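Local atomic coordinates of mandelate racemase/muconate lactonizing enzyme (Roseovarius nubinhibens, PDB entry 2QDD), a protein that is of unknown function but belongs to the mandelate racemase/muconate lactonizing branch of the enolase superfamily and binds magnesium, probably to act on a carboxylate substrate. Residues A[111-114]-A[115-119]; A[246-249]-A[250-253]; A[307-310]-A[311-314]. All blocks are in the same frame, centred on the assembly; numbering follows the deposited sequence.

Contact 1: A[111-114]-A[115-119]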
ATOM      1  N   CYS A 111     -24.814  30.427  19.333  1.00 29.10           N
ATOM      2  CA  CYS A 111     -25.433  29.381  20.150  1.00 23.29           C
ATOM      3  C   CYS A 111     -24.556  28.927  21.316  1.00 28.84           C
ATOM      4  O   CYS A 111     -25.075  28.594  22.386  1.00 27.67           O
ATOM      5  CB  CYS A 111     -25.812  28.183  19.290  1.00 28.67           C
ATOM      6  SG  CYS A 111     -27.198  28.459  18.170  1.00 41.01           S
ATOM      7  N   TRP A 112     -23.237  28.898  21.098  1.00 27.77           N
ATOM      8  CA  TRP A 112     -22.261  28.633  22.163  1.00 31.41           C
ATOM      9  C   TRP A 112     -22.308  29.721  23.240  1.00 31.57           C
ATOM     10  O   TRP A 112     -22.300  29.413  24.434  1.00 28.73           O
ATOM     11  CB  TRP A 112     -20.833  28.510  21.595  1.00 31.00           C
ATOM     12  CG  TRP A 112     -20.451  27.103  21.179  1.00 36.26           C
ATOM     13  CD1 TRP A 112     -20.546  26.570  19.929  1.00 30.36           C
ATOM     14  CD2 TRP A 112     -19.915  26.065  22.015  1.00 34.08           C
ATOM     15  NE1 TRP A 112     -20.117  25.268  19.929  1.00 38.32           N
ATOM     16  CE2 TRP A 112     -19.716  24.930  21.193  1.00 35.34           C
ATOM     17  CE3 TRP A 112     -19.589  25.980  23.377  1.00 36.73           C
ATOM     18  CZ2 TRP A 112     -19.211  23.719  21.687  1.00 34.83           C
ATOM     19  CZ3 TRP A 112     -19.080  24.773  23.871  1.00 34.90           C
ATOM     20  CH2 TRP A 112     -18.897  23.660  23.026  1.00 35.37           C
ATOM     21  N   ASP A 113     -22.354  30.980  22.797  1.00 34.67           N
ATOM     22  CA  ASP A 113     -22.578  32.156  23.648  1.00 33.96           C
ATOM     23  C   ASP A 113     -23.806  32.030  24.557  1.00 33.49           C
ATOM     24  O   ASP A 113     -23.705  32.276  25.758  1.00 35.18           O
ATOM     25  CB  ASP A 113     -22.694  33.411  22.773  1.00 34.74           C
ATOM     26  CG  ASP A 113     -22.469  34.710  23.547  1.00 40.64           C
ATOM     27  OD1 ASP A 113     -22.078  34.681  24.738  1.00 43.75           O
ATOM     28  OD2 ASP A 113     -22.680  35.781  22.941  1.00 34.18           O
ATOM     29  N   ILE A 114     -24.940  31.625  23.980  1.00 34.55           N
ATOM     30  CA  ILE A 114     -26.184  31.380  24.725  1.00 30.22           C
ATOM     31  C   ILE A 114     -26.019  30.257  25.754  1.00 38.45           C
ATOM     32  O   ILE A 114     -26.384  30.427  26.926  1.00 43.16           O
ATOM     33  CB  ILE A 114     -27.382  31.090  23.771  1.00 28.92           C
ATOM     34  CG1 ILE A 114     -27.774  32.355  22.998  1.00 32.15           C
ATOM     35  CG2 ILE A 114     -28.600  30.550  24.534  1.00 27.02           C
ATOM     36  CD1 ILE A 114     -28.544  32.080  21.713  1.00 25.67           C
ATOM     37  N   LEU A 115     -25.454  29.131  25.318  1.00 37.45           N
ATOM     38  CA  LEU A 115     -25.182  27.990  26.198  1.00 32.76           C
ATOM     39  C   LEU A 115     -24.274  28.339  27.384  1.00 34.66           C
ATOM     40  O   LEU A 115     -24.518  27.896  28.507  1.00 36.53           O
ATOM     41  CB  LEU A 115     -24.590  26.813  25.414  1.00 31.48           C
ATOM     42  CG  LEU A 115     -24.291  25.583  26.285  1.00 34.01           C
ATOM     43  CD1 LEU A 115     -25.565  24.846  26.681  1.00 28.66           C
ATOM     44  CD2 LEU A 115     -23.280  24.653  25.660  1.00 30.31           C
ATOM     45  N   GLY A 116     -23.243  29.139  27.127  1.00 29.74           N
ATOM     46  CA  GLY A 116     -22.365  29.625  28.179  1.00 38.36           C
ATOM     47  C   GLY A 116     -23.046  30.497  29.223  1.00 41.67           C
ATOM     48  O   GLY A 116     -22.767  30.367  30.414  1.00 44.80           O
ATOM     49  N   GLN A 117     -23.939  31.377  28.770  1.00 40.66           N
ATOM     50  CA  GLN A 117     -24.726  32.240  29.658  1.00 37.88           C
ATOM     51  C   GLN A 117     -25.738  31.461  30.488  1.00 38.94           C
ATOM     52  O   GLN A 117     -25.898  31.725  31.679  1.00 42.58           O
ATOM     53  CB  GLN A 117     -25.438  33.323  28.853  1.00 36.80           C
ATOM     54  CG  GLN A 117     -24.513  34.389  28.299  1.00 32.15           C
ATOM     55  CD  GLN A 117     -25.212  35.309  27.320  1.00 45.09           C
ATOM     56  OE1 GLN A 117     -26.163  36.005  27.676  1.00 46.18           O
ATOM     57  NE2 GLN A 117     -24.744  35.317  26.078  1.00 45.98           N
ATOM     58  N   VAL A 118     -26.403  30.498  29.849  1.00 40.58           N
ATOM     59  CA  VAL A 118     -27.367  29.601  30.495  1.00 41.66           C
ATOM     60  C   VAL A 118     -26.713  28.716  31.572  1.00 45.04           C
ATOM     61  O   VAL A 118     -27.294  28.490  32.640  1.00 49.96           O
ATOM     62  CB  VAL A 118     -28.127  28.759  29.420  1.00 41.40           C
ATOM     63  CG1 VAL A 118     -28.683  27.454  29.980  1.00 43.29           C
ATOM     64  CG2 VAL A 118     -29.237  29.588  28.780  1.00 42.71           C
ATOM     65  N   ALA A 119     -25.497  28.250  31.294  1.00 43.09           N
ATOM     66  CA  ALA A 119     -24.730  27.423  32.227  1.00 38.83           C
ATOM     67  C   ALA A 119     -23.930  28.244  33.238  1.00 37.70           C
ATOM     68  O   ALA A 119     -23.494  27.718  34.262  1.00 38.66           O
ATOM     69  CB  ALA A 119     -23.798  26.492  31.460  1.00 35.31           C
TER

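Contact 2: A[246-249]-A[250-253]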
ATOM      1  N   LEU A 246      -8.017  22.318   4.276  1.00 25.92           N
ATOM      2  CA  LEU A 246      -8.750  21.502   5.238  1.00 31.85           C
ATOM      3  C   LEU A 246     -10.138  22.073   5.534  1.00 32.53           C
ATOM      4  O   LEU A 246     -10.310  22.886   6.438  1.00 39.95           O
ATOM      5  CB  LEU A 246      -7.950  21.373   6.534  1.00 34.58           C
ATOM      6  CG  LEU A 246      -6.531  20.813   6.484  1.00 34.16           C
ATOM      7  CD1 LEU A 246      -5.798  21.288   7.715  1.00 36.05           C
ATOM      8  CD2 LEU A 246      -6.537  19.293   6.405  1.00 33.45           C
ATOM      9  N   HIS A 247     -11.129  21.639   4.772  1.00 35.65           N
ATOM     10  CA  HIS A 247     -12.443  22.270   4.810  1.00 39.42           C
ATOM     11  C   HIS A 247     -13.393  21.581   5.785  1.00 40.07           C
ATOM     12  O   HIS A 247     -14.307  22.215   6.318  1.00 44.12           O
ATOM     13  CB  HIS A 247     -13.050  22.335   3.405  1.00 37.69           C
ATOM     14  CG  HIS A 247     -12.232  23.132   2.436  1.00 43.40           C
ATOM     15  ND1 HIS A 247     -12.156  24.508   2.482  1.00 42.47           N
ATOM     16  CD2 HIS A 247     -11.444  22.745   1.405  1.00 47.62           C
ATOM     17  CE1 HIS A 247     -11.358  24.934   1.519  1.00 46.35           C
ATOM     18  NE2 HIS A 247     -10.914  23.885   0.850  1.00 46.10           N
ATOM     19  N   GLU A 248     -13.173  20.287   6.008  1.00 36.71           N
ATOM     20  CA  GLU A 248     -14.017  19.486   6.896  1.00 39.36           C
ATOM     21  C   GLU A 248     -13.226  18.365   7.579  1.00 34.05           C
ATOM     22  O   GLU A 248     -12.047  18.164   7.279  1.00 29.42           O
ATOM     23  CB  GLU A 248     -15.229  18.922   6.144  1.00 39.77           C
ATOM     24  CG  GLU A 248     -14.916  18.272   4.799  1.00 51.55           C
ATOM     25  CD  GLU A 248     -16.169  17.985   3.971  1.00 56.32           C
ATOM     26  OE1 GLU A 248     -17.280  17.951   4.547  1.00 60.98           O
ATOM     27  OE2 GLU A 248     -16.039  17.791   2.741  1.00 62.66           O
ATOM     28  N   PHE A 249     -13.876  17.649   8.499  1.00 32.42           N
ATOM     29  CA  PHE A 249     -13.203  16.648   9.328  1.00 33.04           C
ATOM     30  C   PHE A 249     -12.521  15.547   8.512  1.00 31.74           C
ATOM     31  O   PHE A 249     -11.413  15.115   8.845  1.00 27.78           O
ATOM     32  CB  PHE A 249     -14.170  16.039  10.347  1.00 31.93           C
ATOM     33  CG  PHE A 249     -13.534  15.013  11.253  1.00 36.37           C
ATOM     34  CD1 PHE A 249     -12.615  15.396  12.227  1.00 33.00           C
ATOM     35  CD2 PHE A 249     -13.850  13.661  11.126  1.00 31.73           C
ATOM     36  CE1 PHE A 249     -12.026  14.449  13.062  1.00 35.94           C
ATOM     37  CE2 PHE A 249     -13.269  12.709  11.957  1.00 29.44           C
ATOM     38  CZ  PHE A 249     -12.355  13.103  12.926  1.00 32.99           C
ATOM     39  N   SER A 250     -13.178  15.122   7.434  1.00 30.00           N
ATOM     40  CA  SER A 250     -12.672  14.059   6.566  1.00 32.79           C
ATOM     41  C   SER A 250     -11.377  14.422   5.844  1.00 29.68           C
ATOM     42  O   SER A 250     -10.583  13.535   5.522  1.00 29.54           O
ATOM     43  CB  SER A 250     -13.738  13.640   5.552  1.00 31.03           C
ATOM     44  OG  SER A 250     -14.005  14.697   4.648  1.00 34.46           O
ATOM     45  N   ASP A 251     -11.173  15.719   5.593  1.00 28.93           N
ATOM     46  CA  ASP A 251      -9.897  16.235   5.083  1.00 26.75           C
ATOM     47  C   ASP A 251      -8.757  16.120   6.088  1.00 25.62           C
ATOM     48  O   ASP A 251      -7.600  15.970   5.696  1.00 30.14           O
ATOM     49  CB  ASP A 251     -10.034  17.692   4.622  1.00 31.98           C
ATOM     50  CG  ASP A 251     -11.057  17.869   3.505  1.00 45.46           C
ATOM     51  OD1 ASP A 251     -11.683  18.950   3.441  1.00 48.69           O
ATOM     52  OD2 ASP A 251     -11.236  16.932   2.691  1.00 49.62           O
ATOM     53  N   HIS A 252      -9.087  16.202   7.379  1.00 23.20           N
ATOM     54  CA  HIS A 252      -8.100  16.067   8.450  1.00 20.55           C
ATOM     55  C   HIS A 252      -7.712  14.606   8.642  1.00 24.74           C
ATOM     56  O   HIS A 252      -6.529  14.278   8.805  1.00 23.11           O
ATOM     57  CB  HIS A 252      -8.636  16.660   9.757  1.00 17.33           C
ATOM     58  CG  HIS A 252      -8.876  18.133   9.692  1.00 19.26           C
ATOM     59  ND1 HIS A 252     -10.000  18.679   9.110  1.00 21.23           N
ATOM     60  CD2 HIS A 252      -8.121  19.177  10.109  1.00 15.77           C
ATOM     61  CE1 HIS A 252      -9.937  19.996   9.185  1.00 18.80           C
ATOM     62  NE2 HIS A 252      -8.805  20.325   9.785  1.00 19.90           N
ATOM     63  N   LEU A 253      -8.732  13.749   8.621  1.00 19.35           N
ATOM     64  CA  LEU A 253      -8.598  12.296   8.532  1.00 28.21           C
ATOM     65  C   LEU A 253      -7.731  11.830   7.364  1.00 28.10           C
ATOM     66  O   LEU A 253      -6.907  10.935   7.523  1.00 29.62           O
ATOM     67  CB  LEU A 253      -9.991  11.679   8.400  1.00 27.80           C
ATOM     68  CG  LEU A 253     -10.429  10.596   9.381  1.00 36.81           C
ATOM     69  CD1 LEU A 253     -10.101  10.961  10.820  1.00 37.35           C
ATOM     70  CD2 LEU A 253     -11.919  10.326   9.215  1.00 31.58           C
TER
HETATM   71  O   HOH W   1     -14.014  19.303   1.534  1.00 64.36           O

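Contact 3: A[307-310]-A[311-314]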
ATOM      1  N   LEU A 307      -9.941  32.110  20.473  1.00 33.07           N
ATOM      2  CA  LEU A 307      -9.001  32.142  21.596  1.00 30.04           C
ATOM      3  C   LEU A 307      -9.480  31.359  22.814  1.00 26.46           C
ATOM      4  O   LEU A 307      -8.668  30.870  23.593  1.00 30.09           O
ATOM      5  CB  LEU A 307      -8.644  33.577  21.992  1.00 31.64           C
ATOM      6  CG  LEU A 307      -7.213  33.721  22.518  1.00 41.61           C
ATOM      7  CD1 LEU A 307      -6.289  34.288  21.460  1.00 47.09           C
ATOM      8  CD2 LEU A 307      -7.179  34.564  23.765  1.00 44.95           C
ATOM      9  N   HIS A 308     -10.795  31.236  22.964  1.00 24.46           N
ATOM     10  CA  HIS A 308     -11.394  30.298  23.912  1.00 28.40           C
ATOM     11  C   HIS A 308     -11.016  28.842  23.610  1.00 30.72           C
ATOM     12  O   HIS A 308     -10.758  28.061  24.533  1.00 28.60           O
ATOM     13  CB  HIS A 308     -12.924  30.438  23.915  1.00 26.94           C
ATOM     14  CG  HIS A 308     -13.435  31.555  24.775  1.00 33.53           C
ATOM     15  ND1 HIS A 308     -13.382  31.523  26.151  1.00 35.78           N
ATOM     16  CD2 HIS A 308     -14.042  32.722  24.452  1.00 31.44           C
ATOM     17  CE1 HIS A 308     -13.918  32.627  26.637  1.00 36.72           C
ATOM     18  NE2 HIS A 308     -14.326  33.372  25.627  1.00 29.37           N
ATOM     19  N   LEU A 309     -10.997  28.486  22.320  1.00 31.03           N
ATOM     20  CA  LEU A 309     -10.545  27.163  21.880  1.00 24.70           C
ATOM     21  C   LEU A 309      -9.037  26.994  22.052  1.00 21.65           C
ATOM     22  O   LEU A 309      -8.583  25.961  22.536  1.00 23.14           O
ATOM     23  CB  LEU A 309     -10.963  26.888  20.428  1.00 23.24           C
ATOM     24  CG  LEU A 309     -10.899  25.426  19.957  1.00 27.55           C
ATOM     25  CD1 LEU A 309     -11.888  24.541  20.691  1.00 18.14           C
ATOM     26  CD2 LEU A 309     -11.129  25.333  18.465  1.00 29.29           C
ATOM     27  N   ALA A 310      -8.279  28.015  21.655  1.00 21.47           N
ATOM     28  CA  ALA A 310      -6.828  28.058  21.865  1.00 26.11           C
ATOM     29  C   ALA A 310      -6.394  27.848  23.327  1.00 31.41           C
ATOM     30  O   ALA A 310      -5.476  27.070  23.594  1.00 37.17           O
ATOM     31  CB  ALA A 310      -6.251  29.357  21.312  1.00 18.67           C
ATOM     32  N   ALA A 311      -7.070  28.518  24.260  1.00 32.57           N
ATOM     33  CA  ALA A 311      -6.714  28.467  25.685  1.00 30.24           C
ATOM     34  C   ALA A 311      -7.043  27.130  26.331  1.00 31.83           C
ATOM     35  O   ALA A 311      -6.328  26.676  27.222  1.00 35.62           O
ATOM     36  CB  ALA A 311      -7.391  29.593  26.442  1.00 32.67           C
ATOM     37  N   SER A 312      -8.122  26.502  25.872  1.00 32.02           N
ATOM     38  CA  SER A 312      -8.555  25.198  26.382  1.00 25.21           C
ATOM     39  C   SER A 312      -7.758  24.025  25.793  1.00 27.15           C
ATOM     40  O   SER A 312      -7.953  22.874  26.188  1.00 28.43           O
ATOM     41  CB  SER A 312     -10.046  25.010  26.103  1.00 22.01           C
ATOM     42  OG  SER A 312     -10.299  25.044  24.709  1.00 27.73           O
ATOM     43  N   THR A 313      -6.872  24.322  24.844  1.00 26.24           N
ATOM     44  CA  THR A 313      -6.037  23.320  24.177  1.00 24.94           C
ATOM     45  C   THR A 313      -4.777  23.090  25.013  1.00 24.82           C
ATOM     46  O   THR A 313      -4.127  24.060  25.405  1.00 27.68           O
ATOM     47  CB  THR A 313      -5.663  23.821  22.758  1.00 25.25           C
ATOM     48  OG1 THR A 313      -6.855  23.950  21.975  1.00 23.61           O
ATOM     49  CG2 THR A 313      -4.670  22.906  22.051  1.00 21.13           C
ATOM     50  N   PRO A 314      -4.438  21.809  25.298  1.00 30.01           N
ATOM     51  CA  PRO A 314      -3.217  21.430  26.037  1.00 29.86           C
ATOM     52  C   PRO A 314      -1.948  22.126  25.540  1.00 32.01           C
ATOM     53  O   PRO A 314      -1.772  22.306  24.330  1.00 33.08           O
ATOM     54  CB  PRO A 314      -3.111  19.922  25.793  1.00 28.44           C
ATOM     55  CG  PRO A 314      -4.509  19.477  25.547  1.00 26.76           C
ATOM     56  CD  PRO A 314      -5.251  20.628  24.935  1.00 24.42           C
TER

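Contact 1: A[111-114]-A[115-119]
The carboxylate of Asp113 and the amide of Gln117, one helical turn apart, meet with their planes turned 58° against each other, and NE2 of the amide does the touching. Gln117 NE2 lies 3.1 Å from Asp113 OD1 and 3.2 Å from Asp113 O, both weak, bent hydrogen bonds. The firmer polar partners are outside the helix: Gln117 NE2 also bonds Thr47 O, while Leu353 N grips Asp113 OD1 and Trp49 N holds OD2, so each carboxylate oxygen has a backbone donor. Gln117 reaches back because its CG stands anti to the carbonyl carbon (chi1 -71°) and the chain then runs extended, with CG passing 3.4 Å from Asp113 O. Replacing Gln117 by an alanine removes the amide, and Thr47 O and the Asp113 carboxylate would probably each lose a donor, with the link from the helix to edge strand 47-52 gone. All this sits near the end of helix 101-119 in the N-terminal capping domain of the enolase fold, against an antiparallel sheet. Regular i to i+4 bonds carry the backbone, such as Gly116 N to Trp112 O at 2.9 Å. Trp112 NE1 bonds Thr275 OG1 of helix 274-287, tying the domain to the barrel. Ile114 CG2 touches Val118 CG2 at 4.4 Å, a loose apolar pair; Ile114 also packs on Ile40 of strand 29-42, and Leu115 on Leu121 of a second subunit.

Contact 2: A[246-249]-A[250-253]
Leu246 lays its CD2 methyl over one face of the His252 imidazole, 4.1 Å from the ring centroid and 12° off the normal, a CH-pi contact. Leu246 CB comes 3.5 Å from His252 NE2, with CD1 also close to that nitrogen. At the ring's edge His252 ND1 donates to Glu248 O at 2.8 Å; the oxygen is close to the imidazole plane, whereas the donor stands 53° out of the carbonyl plane and so misses its lone pairs. Edge bond and covered face together should keep the imidazole from turning.

Asp251 ties the loop to the helix start. With CG anti to its own carbonyl carbon (chi1 -60°), the carboxylate swings back to the preceding loop, where Asp251 OD1 takes His247 N at 3.1 Å on its anti lone pair and Glu248 N at 3.3 Å from above the carboxylate plane. The reach to the amide three residues back is like one half of a capping box. A water donates to both Glu248 OE2 and Asp251 OD1, bridging carboxylates whose like charges lie 4.6 Å apart.

Phe249 CZ packs on Leu253 CD1 at 3.8 Å, one turn on. The loop follows strand 240-242 and then Asp243 and Glu244, magnesium ligands of this protein, though no ion is bound in this chain, and it leads into helix 249-258. That helix leans on helix 274-287, where Phe249 meets Phe283 edge-to-face and His252 touches Ile280; Leu253 packs on Trp256 of a second subunit.

Contact 3: A[307-310]-A[311-314]
Leu307 O accepts Ala311 N at 2.9 Å, the last full-strength i to i+4 backbone bond across this stretch, and Ala311 CB lies 3.4 Å from the same oxygen. His308 O comes next and is held less firmly: Ser312 N reaches it in a weak bond of 3.3 Å. Ser312 OG lies 3.1 Å from His308 O and 2.9 Å from Leu309 O, and which of them takes its proton is not settled. OG is brought there by a chi1 of 61°, which folds it between the serine's own N and carbonyl carbon, back over the turn. The His308 imidazole bonds Leu353 O through NE2 and lies against the Trp124 ring, the planes about 15° apart.

This is the C-terminal end of helix 300-311, which follows strand 290-293 in the modified (beta/alpha)7-beta barrel of the enolase superfamily, and here side-chain hydroxyls come up to the carbonyls of the last turn. Leu309 O receives the short bond of Thr313 OG1, 2.7 Å, the donor tilted 32° from the carbonyl plane. Arg281 NH1 in turn bonds both Ser312 OG and Thr313 OG1, so its positive charge sits by the helix's C-terminal end and would be expected to offset the negative end of the dipole. Ala310 O takes a weak bond of 3.3 Å from Thr313 N and a further one from Arg318 NE, while Ala310 itself packs on Ile293 and Val135 of the barrel strands.

Contacts 1 and 3 are buried, whereas contact 2 is only partly buried and includes a bridging water. Contact 1 belongs to the capping domain and contacts 2 and 3 to the barrel, yet helix 274-287 touches all three, through Trp112, Phe249 and Leu309. Leu353 joins contacts 1 and 3 more directly, its N bonded to Asp113 and its O to His308, although the centres of the two contacts are about 17 Å apart. The chemistry follows position: side chains of the last turns of helix 101-119 reach backbone atoms of strand 47-52 and Leu353 in contact 1, a carboxylate and a histidine organise a helix start in contact 2, and hydroxyls with arginines finish a helix in contact 3.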